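Nucleoporin nup120 (Schizosaccharomyces pombe, PDB 4GQ2) serves as a structural component of the nuclear pore complex, as part of the npc107-120 complex. Local coordinates at residues W26-N32 against W159-R164; I132-R136 against F168-P173; Y163-S167 against A203-E207; T181-C185 against K195-N199. Residue numbers count along the deposited sequence, not the author numbering.

Contact 1: W26-N32 against W159-R164; sequences WVPALEN and WCLCYR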
loop_
_atom_site.group_PDB
_atom_site.type_symbol
_atom_site.label_atom_id
_atom_site.label_comp_id
_atom_site.label_asym_id
_atom_site.label_seq_id
_atom_site.Cartn_x
_atom_site.Cartn_y
_atom_site.Cartn_z
ATOM N N TRP A 26 15.969 -2.293 -31.012
ATOM C CA TRP A 26 16.729 -1.310 -31.790
ATOM C C TRP A 26 16.389 -1.462 -33.237
ATOM O O TRP A 26 16.470 -2.567 -33.786
ATOM C CB TRP A 26 18.228 -1.518 -31.613
ATOM C CG TRP A 26 18.761 -1.020 -30.296
ATOM C CD1 TRP A 26 19.463 0.159 -30.056
ATOM C CD2 TRP A 26 18.646 -1.669 -28.982
ATOM N NE1 TRP A 26 19.784 0.279 -28.725
ATOM C CE2 TRP A 26 19.324 -0.782 -28.025
ATOM C CE3 TRP A 26 18.071 -2.850 -28.519
ATOM C CZ2 TRP A 26 19.411 -1.088 -26.674
ATOM C CZ3 TRP A 26 18.171 -3.148 -27.154
ATOM C CH2 TRP A 26 18.827 -2.287 -26.254
ATOM N N VAL A 27 15.997 -0.356 -33.871
ATOM C CA VAL A 27 15.741 -0.349 -35.314
ATOM C C VAL A 27 17.066 -0.576 -36.058
ATOM O O VAL A 27 18.124 -0.162 -35.562
ATOM C CB VAL A 27 15.037 0.950 -35.786
ATOM C CG1 VAL A 27 13.695 1.119 -35.086
ATOM C CG2 VAL A 27 15.911 2.175 -35.560
ATOM N N PRO A 28 17.025 -1.270 -37.216
ATOM C CA PRO A 28 18.247 -1.508 -37.996
ATOM C C PRO A 28 18.991 -0.208 -38.310
ATOM O O PRO A 28 18.361 0.790 -38.676
ATOM C CB PRO A 28 17.715 -2.144 -39.284
ATOM C CG PRO A 28 16.465 -2.829 -38.860
ATOM C CD PRO A 28 15.853 -1.919 -37.834
ATOM N N ALA A 29 20.314 -0.223 -38.145
ATOM C CA ALA A 29 21.145 0.962 -38.378
ATOM C C ALA A 29 21.347 1.256 -39.872
ATOM O O ALA A 29 21.493 0.339 -40.683
ATOM C CB ALA A 29 22.487 0.819 -37.674
ATOM N N LEU A 30 21.343 2.542 -40.218
ATOM C CA LEU A 30 21.584 2.997 -41.591
ATOM C C LEU A 30 22.778 3.954 -41.660
ATOM O O LEU A 30 23.359 4.304 -40.629
ATOM C CB LEU A 30 20.317 3.624 -42.187
ATOM C CG LEU A 30 19.450 2.741 -43.100
ATOM C CD1 LEU A 30 18.857 1.532 -42.385
ATOM C CD2 LEU A 30 18.342 3.567 -43.735
ATOM N N GLU A 31 23.145 4.375 -42.870
ATOM C CA GLU A 31 24.404 5.101 -43.084
ATOM C C GLU A 31 24.387 6.549 -42.583
ATOM O O GLU A 31 25.259 6.948 -41.804
ATOM C CB GLU A 31 24.828 5.029 -44.553
ATOM C CG GLU A 31 26.321 4.819 -44.742
ATOM C CD GLU A 31 26.660 4.268 -46.113
ATOM O OE1 GLU A 31 26.568 5.029 -47.101
ATOM O OE2 GLU A 31 27.022 3.075 -46.198
ATOM N N ASN A 32 23.407 7.327 -43.036
ATOM C CA ASN A 32 23.192 8.681 -42.523
ATOM C C ASN A 32 22.028 8.669 -41.538
ATOM O O ASN A 32 20.914 9.112 -41.843
ATOM C CB ASN A 32 22.965 9.667 -43.671
ATOM C CG ASN A 32 24.140 9.717 -44.629
ATOM O OD1 ASN A 32 25.273 9.998 -44.229
ATOM N ND2 ASN A 32 23.878 9.434 -45.903
ATOM N N TRP A 159 10.235 -7.220 -38.636
ATOM C CA TRP A 159 9.483 -6.389 -37.679
ATOM C C TRP A 159 9.667 -4.920 -37.923
ATOM O O TRP A 159 8.732 -4.142 -37.740
ATOM C CB TRP A 159 9.818 -6.745 -36.233
ATOM C CG TRP A 159 11.138 -6.211 -35.729
ATOM C CD1 TRP A 159 12.374 -6.850 -35.739
ATOM C CD2 TRP A 159 11.393 -4.905 -35.100
ATOM N NE1 TRP A 159 13.344 -6.056 -35.181
ATOM C CE2 TRP A 159 12.827 -4.877 -34.780
ATOM C CE3 TRP A 159 10.607 -3.797 -34.783
ATOM C CZ2 TRP A 159 13.423 -3.782 -34.174
ATOM C CZ3 TRP A 159 11.223 -2.697 -34.174
ATOM C CH2 TRP A 159 12.597 -2.692 -33.878
ATOM N N CYS A 160 10.873 -4.537 -38.340
ATOM C CA CYS A 160 11.166 -3.162 -38.714
ATOM C C CYS A 160 11.739 -3.022 -40.125
ATOM O O CYS A 160 12.788 -3.575 -40.434
ATOM C CB CYS A 160 12.116 -2.517 -37.716
ATOM S SG CYS A 160 12.227 -0.735 -37.954
ATOM N N LEU A 161 11.030 -2.268 -40.961
ATOM C CA LEU A 161 11.476 -1.901 -42.303
ATOM C C LEU A 161 11.838 -0.415 -42.313
ATOM O O LEU A 161 11.105 0.412 -41.757
ATOM C CB LEU A 161 10.361 -2.176 -43.319
ATOM C CG LEU A 161 10.228 -3.534 -44.033
ATOM C CD1 LEU A 161 10.631 -4.727 -43.179
ATOM C CD2 LEU A 161 8.814 -3.721 -44.571
ATOM N N CYS A 162 12.964 -0.083 -42.938
ATOM C CA CYS A 162 13.424 1.306 -43.022
ATOM C C CYS A 162 13.342 1.865 -44.431
ATOM O O CYS A 162 13.763 1.221 -45.397
ATOM C CB CYS A 162 14.859 1.431 -42.515
ATOM S SG CYS A 162 15.101 0.594 -40.946
ATOM N N TYR A 163 12.816 3.081 -44.532
ATOM C CA TYR A 163 12.650 3.751 -45.810
ATOM C C TYR A 163 13.251 5.143 -45.769
ATOM O O TYR A 163 13.149 5.838 -44.758
ATOM C CB TYR A 163 11.172 3.850 -46.161
ATOM C CG TYR A 163 10.486 2.519 -46.338
ATOM C CD1 TYR A 163 10.526 1.849 -47.564
ATOM C CD2 TYR A 163 9.781 1.932 -45.288
ATOM C CE1 TYR A 163 9.886 0.628 -47.737
ATOM C CE2 TYR A 163 9.144 0.709 -45.447
ATOM C CZ TYR A 163 9.197 0.062 -46.673
ATOM O OH TYR A 163 8.564 -1.148 -46.836
ATOM N N ARG A 164 13.877 5.540 -46.876
ATOM C CA ARG A 164 14.384 6.899 -47.043
ATOM C C ARG A 164 13.711 7.558 -48.249
ATOM O O ARG A 164 14.259 7.536 -49.352
ATOM C CB ARG A 164 15.904 6.897 -47.209
ATOM C CG ARG A 164 16.675 6.679 -45.922
ATOM C CD ARG A 164 18.169 6.689 -46.189
ATOM N NE ARG A 164 18.943 6.622 -44.954
ATOM C CZ ARG A 164 20.267 6.515 -44.898
ATOM N NH1 ARG A 164 20.991 6.462 -46.011
ATOM N NH2 ARG A 164 20.871 6.461 -43.723
#
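Apolar side chains meet along the strand in this junction, where segments 26-32 and 159-164 run in nearly the same direction, 13° apart end to end, the second carrying strand 160-163. Cys-160 and Cys-162, alternate residues on one side of the strand, offer small, weakly polar side chains that let the incoming chain lie close. Val-27 CG1 meets Cys-160 SG at 3.7 Å and Trp-159 CH2 at 4.1 Å; Pro-28 CD lies 3.8 Å from Cys-160 CB, and Leu-30 CD1 is 4.0 Å from Cys-162 CB.

Polar atoms approach without hydrogen-bonding across the segments. Trp-26 O sits at the edge of the indole of Trp-159, 3.3 Å from CZ2. Arg-164, extended from CB outward, carries its guanidinium to the far end, where Leu-30 CD2 lies over one face; NH2 is 2.8 Å from Asn-32 N, but both are donors.

Strand 160-163 is an edge strand of a four-stranded antiparallel blade of the beta-propeller, paired with strand 138-143, whose Tyr-139 also touches Val-27 and Cys-162. Segment 26-32 passes alongside after leaving strand 21-26 of another sheet.

Contact 2: I132-R136 against F168-P173; sequences ITHAR and FLNQKP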
loop_
_atom_site.group_PDB
_atom_site.type_symbol
_atom_site.label_atom_id
_atom_site.label_comp_id
_atom_site.label_asym_id
_atom_site.label_seq_id
_atom_site.Cartn_x
_atom_site.Cartn_y
_atom_site.Cartn_z
ATOM N N ILE A 132 8.783 8.754 -37.999
ATOM C CA ILE A 132 9.772 9.569 -38.701
ATOM C C ILE A 132 10.634 10.292 -37.680
ATOM O O ILE A 132 10.130 10.925 -36.740
ATOM C CB ILE A 132 9.111 10.588 -39.666
ATOM C CG1 ILE A 132 8.384 9.860 -40.805
ATOM C CG2 ILE A 132 10.152 11.543 -40.235
ATOM C CD1 ILE A 132 7.327 10.681 -41.517
ATOM N N THR A 133 11.941 10.191 -37.870
ATOM C CA THR A 133 12.890 10.782 -36.952
ATOM C C THR A 133 13.368 12.132 -37.486
ATOM O O THR A 133 13.059 12.496 -38.620
ATOM C CB THR A 133 14.071 9.826 -36.707
ATOM O OG1 THR A 133 14.733 9.550 -37.946
ATOM C CG2 THR A 133 13.568 8.517 -36.113
ATOM N N HIS A 134 14.104 12.874 -36.661
ATOM C CA HIS A 134 14.658 14.168 -37.051
ATOM C C HIS A 134 15.647 14.019 -38.186
ATOM O O HIS A 134 15.903 14.975 -38.926
ATOM C CB HIS A 134 15.293 14.873 -35.844
ATOM C CG HIS A 134 15.865 16.240 -36.162
ATOM N ND1 HIS A 134 17.175 16.436 -36.419
ATOM C CD2 HIS A 134 15.252 17.486 -36.281
ATOM C CE1 HIS A 134 17.391 17.740 -36.679
ATOM N NE2 HIS A 134 16.216 18.381 -36.593
ATOM N N ALA A 135 16.197 12.815 -38.339
ATOM C CA ALA A 135 17.130 12.508 -39.424
ATOM C C ALA A 135 16.401 12.196 -40.720
ATOM O O ALA A 135 17.030 12.046 -41.769
ATOM C CB ALA A 135 18.028 11.352 -39.043
ATOM N N ARG A 136 15.076 12.096 -40.627
ATOM C CA ARG A 136 14.174 11.955 -41.780
ATOM C C ARG A 136 14.116 10.562 -42.383
ATOM O O ARG A 136 13.798 10.414 -43.564
ATOM C CB ARG A 136 14.456 13.000 -42.867
ATOM C CG ARG A 136 14.054 14.408 -42.479
ATOM C CD ARG A 136 14.384 15.382 -43.586
ATOM N NE ARG A 136 14.560 16.736 -43.073
ATOM C CZ ARG A 136 14.714 17.816 -43.833
ATOM N NH1 ARG A 136 14.702 17.710 -45.157
ATOM N NH2 ARG A 136 14.875 19.003 -43.263
ATOM N N PHE A 168 11.960 13.606 -48.807
ATOM C CA PHE A 168 12.501 14.011 -47.502
ATOM C C PHE A 168 13.883 14.651 -47.616
ATOM O O PHE A 168 14.376 15.253 -46.663
ATOM C CB PHE A 168 12.566 12.810 -46.541
ATOM C CG PHE A 168 11.218 12.323 -46.057
ATOM C CD1 PHE A 168 10.037 12.640 -46.737
ATOM C CD2 PHE A 168 11.133 11.513 -44.933
ATOM C CE1 PHE A 168 8.809 12.174 -46.289
ATOM C CE2 PHE A 168 9.904 11.047 -44.479
ATOM C CZ PHE A 168 8.741 11.375 -45.158
ATOM N N LEU A 169 14.515 14.515 -48.777
ATOM C CA LEU A 169 15.866 15.046 -48.962
ATOM C C LEU A 169 15.899 16.572 -48.958
ATOM O O LEU A 169 16.795 17.176 -48.366
ATOM C CB LEU A 169 16.519 14.480 -50.229
ATOM C CG LEU A 169 16.970 13.011 -50.165
ATOM C CD1 LEU A 169 17.314 12.478 -51.549
ATOM C CD2 LEU A 169 18.140 12.809 -49.205
ATOM N N ASN A 170 14.893 17.185 -49.576
ATOM C CA ASN A 170 14.856 18.630 -49.773
ATOM C C ASN A 170 13.800 19.323 -48.933
ATOM O O ASN A 170 13.880 20.532 -48.689
ATOM C CB ASN A 170 14.576 18.942 -51.243
ATOM C CG ASN A 170 15.715 18.544 -52.154
ATOM O OD1 ASN A 170 15.818 17.391 -52.565
ATOM N ND2 ASN A 170 16.592 19.501 -52.465
ATOM N N GLN A 171 12.797 18.554 -48.521
ATOM C CA GLN A 171 11.644 19.087 -47.816
ATOM C C GLN A 171 11.579 18.496 -46.405
ATOM O O GLN A 171 11.953 17.341 -46.192
ATOM C CB GLN A 171 10.369 18.785 -48.614
ATOM C CG GLN A 171 10.335 19.413 -50.010
ATOM C CD GLN A 171 9.228 18.856 -50.902
ATOM O OE1 GLN A 171 9.179 17.656 -51.180
ATOM N NE2 GLN A 171 8.344 19.734 -51.372
ATOM N N LYS A 172 11.124 19.294 -45.440
ATOM C CA LYS A 172 11.066 18.850 -44.043
ATOM C C LYS A 172 9.685 18.299 -43.669
ATOM O O LYS A 172 8.708 19.051 -43.661
ATOM C CB LYS A 172 11.468 19.985 -43.091
ATOM C CG LYS A 172 11.761 19.526 -41.673
ATOM C CD LYS A 172 12.271 20.664 -40.806
ATOM C CE LYS A 172 12.589 20.177 -39.403
ATOM N NZ LYS A 172 13.252 21.243 -38.607
ATOM N N PRO A 173 9.606 16.985 -43.353
ATOM C CA PRO A 173 8.336 16.356 -42.985
ATOM C C PRO A 173 7.799 16.970 -41.699
ATOM O O PRO A 173 8.570 17.237 -40.773
ATOM C CB PRO A 173 8.717 14.883 -42.767
ATOM C CG PRO A 173 10.016 14.704 -43.482
ATOM C CD PRO A 173 10.717 16.019 -43.294
#
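Two neighbouring blades of the beta-propeller meet here, through the turn that ends strand 126-133 and the loop that leads from one four-stranded sheet into strand 173-178 of the next. Ile-132, still in its strand, points its branched side chain into the seam: CD1 lies 3.9 Å from Phe-168 CE2, and CG2 is 4.4 Å from Pro-173 CB. These bulky apolar groups fill a buried space to which Val-186 of strand 183-188 also contributes.

Thr-133 starts a type I beta turn, its carbonyl O accepting a hydrogen bond from Arg-136 N at 2.9 Å. His-134 and Ala-135 occupy the middle of the turn, and the chain then swings back toward the loop.

Arg-136 dominates the contact. Its long side chain starts beside Phe-168, CB to CB 4.1 Å, runs past Pro-173, with CD 3.7 Å from the proline CD, and brings its charged end to the loop backbone. The aliphatic part thus suits the apolar neighbours, while the guanidinium suits a curve of chain rich in carbonyls; Lys-172 CB lies over one guanidinium face. Arg-136 NH1 donates a nearly straight hydrogen bond to Phe-168 O, 2.9 Å long with an angle of 171° at the hydrogen.

Contact 3: Y163-S167 against A203-E207; sequences YRPIS and ASHYE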
loop_
_atom_site.group_PDB
_atom_site.type_symbol
_atom_site.label_atom_id
_atom_site.label_comp_id
_atom_site.label_asym_id
_atom_site.label_seq_id
_atom_site.Cartn_x
_atom_site.Cartn_y
_atom_site.Cartn_z
ATOM N N TYR A 163 12.816 3.081 -44.532
ATOM C CA TYR A 163 12.650 3.751 -45.810
ATOM C C TYR A 163 13.251 5.143 -45.769
ATOM O O TYR A 163 13.149 5.838 -44.758
ATOM C CB TYR A 163 11.172 3.850 -46.161
ATOM C CG TYR A 163 10.486 2.519 -46.338
ATOM C CD1 TYR A 163 10.526 1.849 -47.564
ATOM C CD2 TYR A 163 9.781 1.932 -45.288
ATOM C CE1 TYR A 163 9.886 0.628 -47.737
ATOM C CE2 TYR A 163 9.144 0.709 -45.447
ATOM C CZ TYR A 163 9.197 0.062 -46.673
ATOM O OH TYR A 163 8.564 -1.148 -46.836
ATOM N N ARG A 164 13.877 5.540 -46.876
ATOM C CA ARG A 164 14.384 6.899 -47.043
ATOM C C ARG A 164 13.711 7.558 -48.249
ATOM O O ARG A 164 14.259 7.536 -49.352
ATOM C CB ARG A 164 15.904 6.897 -47.209
ATOM C CG ARG A 164 16.675 6.679 -45.922
ATOM C CD ARG A 164 18.169 6.689 -46.189
ATOM N NE ARG A 164 18.943 6.622 -44.954
ATOM C CZ ARG A 164 20.267 6.515 -44.898
ATOM N NH1 ARG A 164 20.991 6.462 -46.011
ATOM N NH2 ARG A 164 20.871 6.461 -43.723
ATOM N N PRO A 165 12.520 8.151 -48.038
ATOM C CA PRO A 165 11.755 8.734 -49.139
ATOM C C PRO A 165 12.504 9.902 -49.761
ATOM O O PRO A 165 13.128 10.690 -49.048
ATOM C CB PRO A 165 10.464 9.223 -48.466
ATOM C CG PRO A 165 10.440 8.564 -47.125
ATOM C CD PRO A 165 11.878 8.420 -46.741
ATOM N N ILE A 166 12.441 9.994 -51.086
ATOM C CA ILE A 166 13.207 10.986 -51.836
ATOM C C ILE A 166 12.770 12.410 -51.501
ATOM O O ILE A 166 13.612 13.288 -51.315
ATOM C CB ILE A 166 13.180 10.679 -53.352
ATOM C CG1 ILE A 166 14.050 9.446 -53.636
ATOM C CG2 ILE A 166 13.662 11.873 -54.170
ATOM C CD1 ILE A 166 13.701 8.708 -54.909
ATOM N N SER A 167 11.461 12.619 -51.366
ATOM C CA SER A 167 10.917 13.930 -51.000
ATOM C C SER A 167 11.439 14.484 -49.662
ATOM O O SER A 167 11.385 15.694 -49.425
ATOM C CB SER A 167 9.388 13.901 -51.010
ATOM O OG SER A 167 8.883 12.963 -50.078
ATOM N N ALA A 203 10.302 -4.609 -49.338
ATOM C CA ALA A 203 11.037 -3.498 -48.700
ATOM C C ALA A 203 11.274 -2.281 -49.606
ATOM O O ALA A 203 12.140 -1.444 -49.326
ATOM C CB ALA A 203 12.348 -3.984 -48.072
ATOM N N SER A 204 10.490 -2.180 -50.677
ATOM C CA SER A 204 10.582 -1.049 -51.601
ATOM C C SER A 204 9.346 -0.147 -51.512
ATOM O O SER A 204 8.296 -0.559 -51.010
ATOM C CB SER A 204 10.760 -1.552 -53.033
ATOM O OG SER A 204 9.583 -2.205 -53.483
ATOM N N HIS A 205 9.473 1.076 -52.019
ATOM C CA HIS A 205 8.368 2.035 -52.002
ATOM C C HIS A 205 8.402 2.985 -53.165
ATOM O O HIS A 205 9.428 3.128 -53.840
ATOM C CB HIS A 205 8.430 2.861 -50.728
ATOM C CG HIS A 205 9.474 3.947 -50.774
ATOM N ND1 HIS A 205 9.159 5.248 -50.931
ATOM C CD2 HIS A 205 10.867 3.880 -50.708
ATOM C CE1 HIS A 205 10.290 5.982 -50.941
ATOM N NE2 HIS A 205 11.335 5.141 -50.805
ATOM N N TYR A 206 7.280 3.668 -53.383
ATOM C CA TYR A 206 7.241 4.833 -54.262
ATOM C C TYR A 206 6.360 5.938 -53.674
ATOM O O TYR A 206 5.599 5.703 -52.728
ATOM C CB TYR A 206 6.778 4.439 -55.668
ATOM C CG TYR A 206 5.310 4.090 -55.777
ATOM C CD1 TYR A 206 4.854 2.809 -55.475
ATOM C CD2 TYR A 206 4.379 5.039 -56.197
ATOM C CE1 TYR A 206 3.511 2.483 -55.582
ATOM C CE2 TYR A 206 3.035 4.720 -56.307
ATOM C CZ TYR A 206 2.608 3.442 -56.001
ATOM O OH TYR A 206 1.274 3.120 -56.110
ATOM N N GLU A 207 6.466 7.140 -54.240
ATOM C CA GLU A 207 5.687 8.290 -53.770
ATOM C C GLU A 207 4.659 8.747 -54.801
ATOM O O GLU A 207 4.695 8.328 -55.959
ATOM C CB GLU A 207 6.602 9.465 -53.402
ATOM C CG GLU A 207 7.871 9.079 -52.655
ATOM C CD GLU A 207 8.478 10.237 -51.889
ATOM O OE1 GLU A 207 9.715 10.416 -51.957
ATOM O OE2 GLU A 207 7.715 10.965 -51.216
#
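Tyr-163 reaches its ring over to the start of segment 203-207, where CE1 is 3.4 Å from Ala-203 O and CD1 is 3.8 Å from His-205 CD2. The tyrosine and histidine rings meet obliquely, with centroids 5.6 Å apart and planes at 79°. A large flat side chain suits this place because it spans the gap between the two chains; Leu-198 of the adjoining strand 193-199 packs against the same tyrosine.

Further along, His-205 also reaches the compact ring of Pro-165, with CE1 3.6 Å from Pro-165 CA. The two segments run in nearly the same direction, 14° apart, but their nearest CA atoms, those of Pro-165 and Glu-207, are 7.6 Å apart, too far for strand pairing, so side chains join the end of one propeller blade to an edge strand of the next, 204-210.

Glu-207 supplies the polar end. Its OE1 accepts a hydrogen bond from Ser-167 N at 2.9 Å and its OE2 one from Ser-167 OG at 2.6 Å, while OE2 is also bonded to Thr-194 OG1. With both carboxylate oxygens engaged by one serine, through its backbone and its hydroxyl, the orientation of the acid is well defined: the charge is met by neutral donors, and no salt bridge joins these two segments.

Contact 4: T181-C185 against K195-N199; sequences TSEIC and KIILN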
loop_
_atom_site.group_PDB
_atom_site.type_symbol
_atom_site.label_atom_id
_atom_site.label_comp_id
_atom_site.label_asym_id
_atom_site.label_seq_id
_atom_site.Cartn_x
_atom_site.Cartn_y
_atom_site.Cartn_z
ATOM N N THR A 181 -2.425 0.270 -43.885
ATOM C CA THR A 181 -1.250 -0.490 -43.467
ATOM C C THR A 181 -0.106 -0.422 -44.472
ATOM O O THR A 181 0.963 -0.974 -44.230
ATOM C CB THR A 181 -1.588 -1.968 -43.174
ATOM O OG1 THR A 181 -2.560 -2.444 -44.117
ATOM C CG2 THR A 181 -2.134 -2.113 -41.765
ATOM N N SER A 182 -0.321 0.258 -45.593
ATOM C CA SER A 182 0.723 0.382 -46.604
ATOM C C SER A 182 0.838 1.797 -47.165
ATOM O O SER A 182 1.788 2.107 -47.890
ATOM C CB SER A 182 0.496 -0.626 -47.733
ATOM O OG SER A 182 -0.705 -0.341 -48.433
ATOM N N GLU A 183 -0.118 2.655 -46.816
ATOM C CA GLU A 183 -0.150 4.026 -47.326
ATOM C C GLU A 183 -0.167 5.061 -46.213
ATOM O O GLU A 183 -0.894 4.923 -45.231
ATOM C CB GLU A 183 -1.358 4.235 -48.248
ATOM C CG GLU A 183 -1.295 3.476 -49.569
ATOM C CD GLU A 183 -2.671 3.204 -50.151
ATOM O OE1 GLU A 183 -3.439 2.418 -49.548
ATOM O OE2 GLU A 183 -2.981 3.773 -51.219
ATOM N N ILE A 184 0.640 6.100 -46.386
ATOM C CA ILE A 184 0.678 7.231 -45.463
ATOM C C ILE A 184 0.895 8.547 -46.219
ATOM O O ILE A 184 1.593 8.587 -47.231
ATOM C CB ILE A 184 1.759 7.039 -44.366
ATOM C CG1 ILE A 184 1.752 8.213 -43.382
ATOM C CG2 ILE A 184 3.146 6.855 -44.976
ATOM C CD1 ILE A 184 2.080 7.827 -41.962
ATOM N N CYS A 185 0.276 9.613 -45.728
ATOM C CA CYS A 185 0.522 10.952 -46.235
ATOM C C CYS A 185 1.394 11.743 -45.276
ATOM O O CYS A 185 1.223 11.668 -44.060
ATOM C CB CYS A 185 -0.789 11.697 -46.457
ATOM S SG CYS A 185 -1.821 10.972 -47.744
ATOM N N LYS A 195 2.300 11.308 -50.827
ATOM C CA LYS A 195 1.744 10.028 -50.415
ATOM C C LYS A 195 2.809 8.960 -50.617
ATOM O O LYS A 195 3.178 8.642 -51.749
ATOM C CB LYS A 195 0.464 9.682 -51.189
ATOM C CG LYS A 195 -0.233 8.430 -50.672
ATOM C CD LYS A 195 -1.325 7.935 -51.609
ATOM C CE LYS A 195 -2.646 8.645 -51.362
ATOM N NZ LYS A 195 -3.688 8.210 -52.333
ATOM N N ILE A 196 3.318 8.434 -49.508
ATOM C CA ILE A 196 4.277 7.343 -49.546
ATOM C C ILE A 196 3.524 6.013 -49.561
ATOM O O ILE A 196 2.749 5.733 -48.649
ATOM C CB ILE A 196 5.258 7.418 -48.355
ATOM C CG1 ILE A 196 6.001 8.762 -48.373
ATOM C CG2 ILE A 196 6.235 6.245 -48.382
ATOM C CD1 ILE A 196 6.682 9.126 -47.072
ATOM N N ILE A 197 3.741 5.216 -50.613
ATOM C CA ILE A 197 3.096 3.907 -50.751
ATOM C C ILE A 197 4.144 2.805 -50.701
ATOM O O ILE A 197 5.079 2.783 -51.506
ATOM C CB ILE A 197 2.269 3.771 -52.057
ATOM C CG1 ILE A 197 1.215 4.876 -52.174
ATOM C CG2 ILE A 197 1.587 2.406 -52.136
ATOM C CD1 ILE A 197 1.624 6.012 -53.086
ATOM N N LEU A 198 3.968 1.885 -49.756
ATOM C CA LEU A 198 4.953 0.845 -49.495
ATOM C C LEU A 198 4.473 -0.515 -49.970
ATOM O O LEU A 198 3.274 -0.804 -49.974
ATOM C CB LEU A 198 5.272 0.765 -48.000
ATOM C CG LEU A 198 5.396 2.058 -47.195
ATOM C CD1 LEU A 198 5.037 1.792 -45.746
ATOM C CD2 LEU A 198 6.783 2.667 -47.309
ATOM N N ASN A 199 5.432 -1.338 -50.377
ATOM C CA ASN A 199 5.191 -2.740 -50.654
ATOM C C ASN A 199 5.947 -3.507 -49.580
ATOM O O ASN A 199 7.148 -3.749 -49.717
ATOM C CB ASN A 199 5.684 -3.103 -52.058
ATOM C CG ASN A 199 4.830 -4.163 -52.731
ATOM O OD1 ASN A 199 3.706 -4.447 -52.308
ATOM N ND2 ASN A 199 5.356 -4.743 -53.801
#
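Lys-195 begins the stretch of strand 193-199 that pairs with strand 183-188, the two forming the central hairpin of a four-stranded antiparallel propeller blade; the axes of the pieces 183-185 and 195-199 approach to 4.7 Å, with their directions 164° apart, close to antiparallel. It faces Cys-185 in a non-hydrogen-bonded pair, its CG 4.2 Å from Cys-185 SG. The aliphatic chain of the lysine can therefore lie in buried surroundings, while its NZ is hydrogen-bonded to Asn-267 OD1.

Ile-196 follows in a hydrogen-bonded pair with Ile-184. Ile-196 N donates to Ile-184 O at 2.9 Å, and Ile-184 N returns a bond to Ile-196 O at 3.1 Å. Both beta-branched side chains suit an extended backbone and lie on the same face, where Ile-184 CG2 is 4.0 Å from Ile-196 CB; Pro-165 and Phe-168 pack against Ile-196 there.

Ile-197 turns to the other face, with Lys-195, opposite Glu-183. Its CG1 touches Glu-183 CG at 3.9 Å, the methylenes of the acid serving as an apolar surface while Glu-183 OE1 bonds to Ser-180 OG. Leu-198 N then donates to Ser-182 O at 2.9 Å, extending the ladder past the last paired residue.

The three cross-strand hydrogen bonds all use main-chain atoms, so side-chain chemistry is left to distinguish the two faces: isoleucine on isoleucine on one; on the other, Glu-183 and Lys-195 each sit across from an uncharged partner, Ile-197 and Cys-185, their stems packing while their charged ends bond outside the two segments.

Overall arrangement
From the N terminus, the chain leaves strand 21-26 and contact 1 closes a long loop by bringing segment 26-32 beside an edge strand, 160-163, of one propeller blade. Contact 2 opens within that loop and closes beyond it, so the two cross; it ties the 132-136 turn to the linker entering the next blade. Contact 3 starts where contact 1 ends, sharing Tyr-163 and Arg-164, and crosses contact 2 on its way to strand 204-210. Contact 4, the hairpin within that second blade, falls wholly inside the span of contact 3. Phe-168 against Ile-196 and Tyr-163 against Leu-198 connect the inter-blade seam to this hairpin.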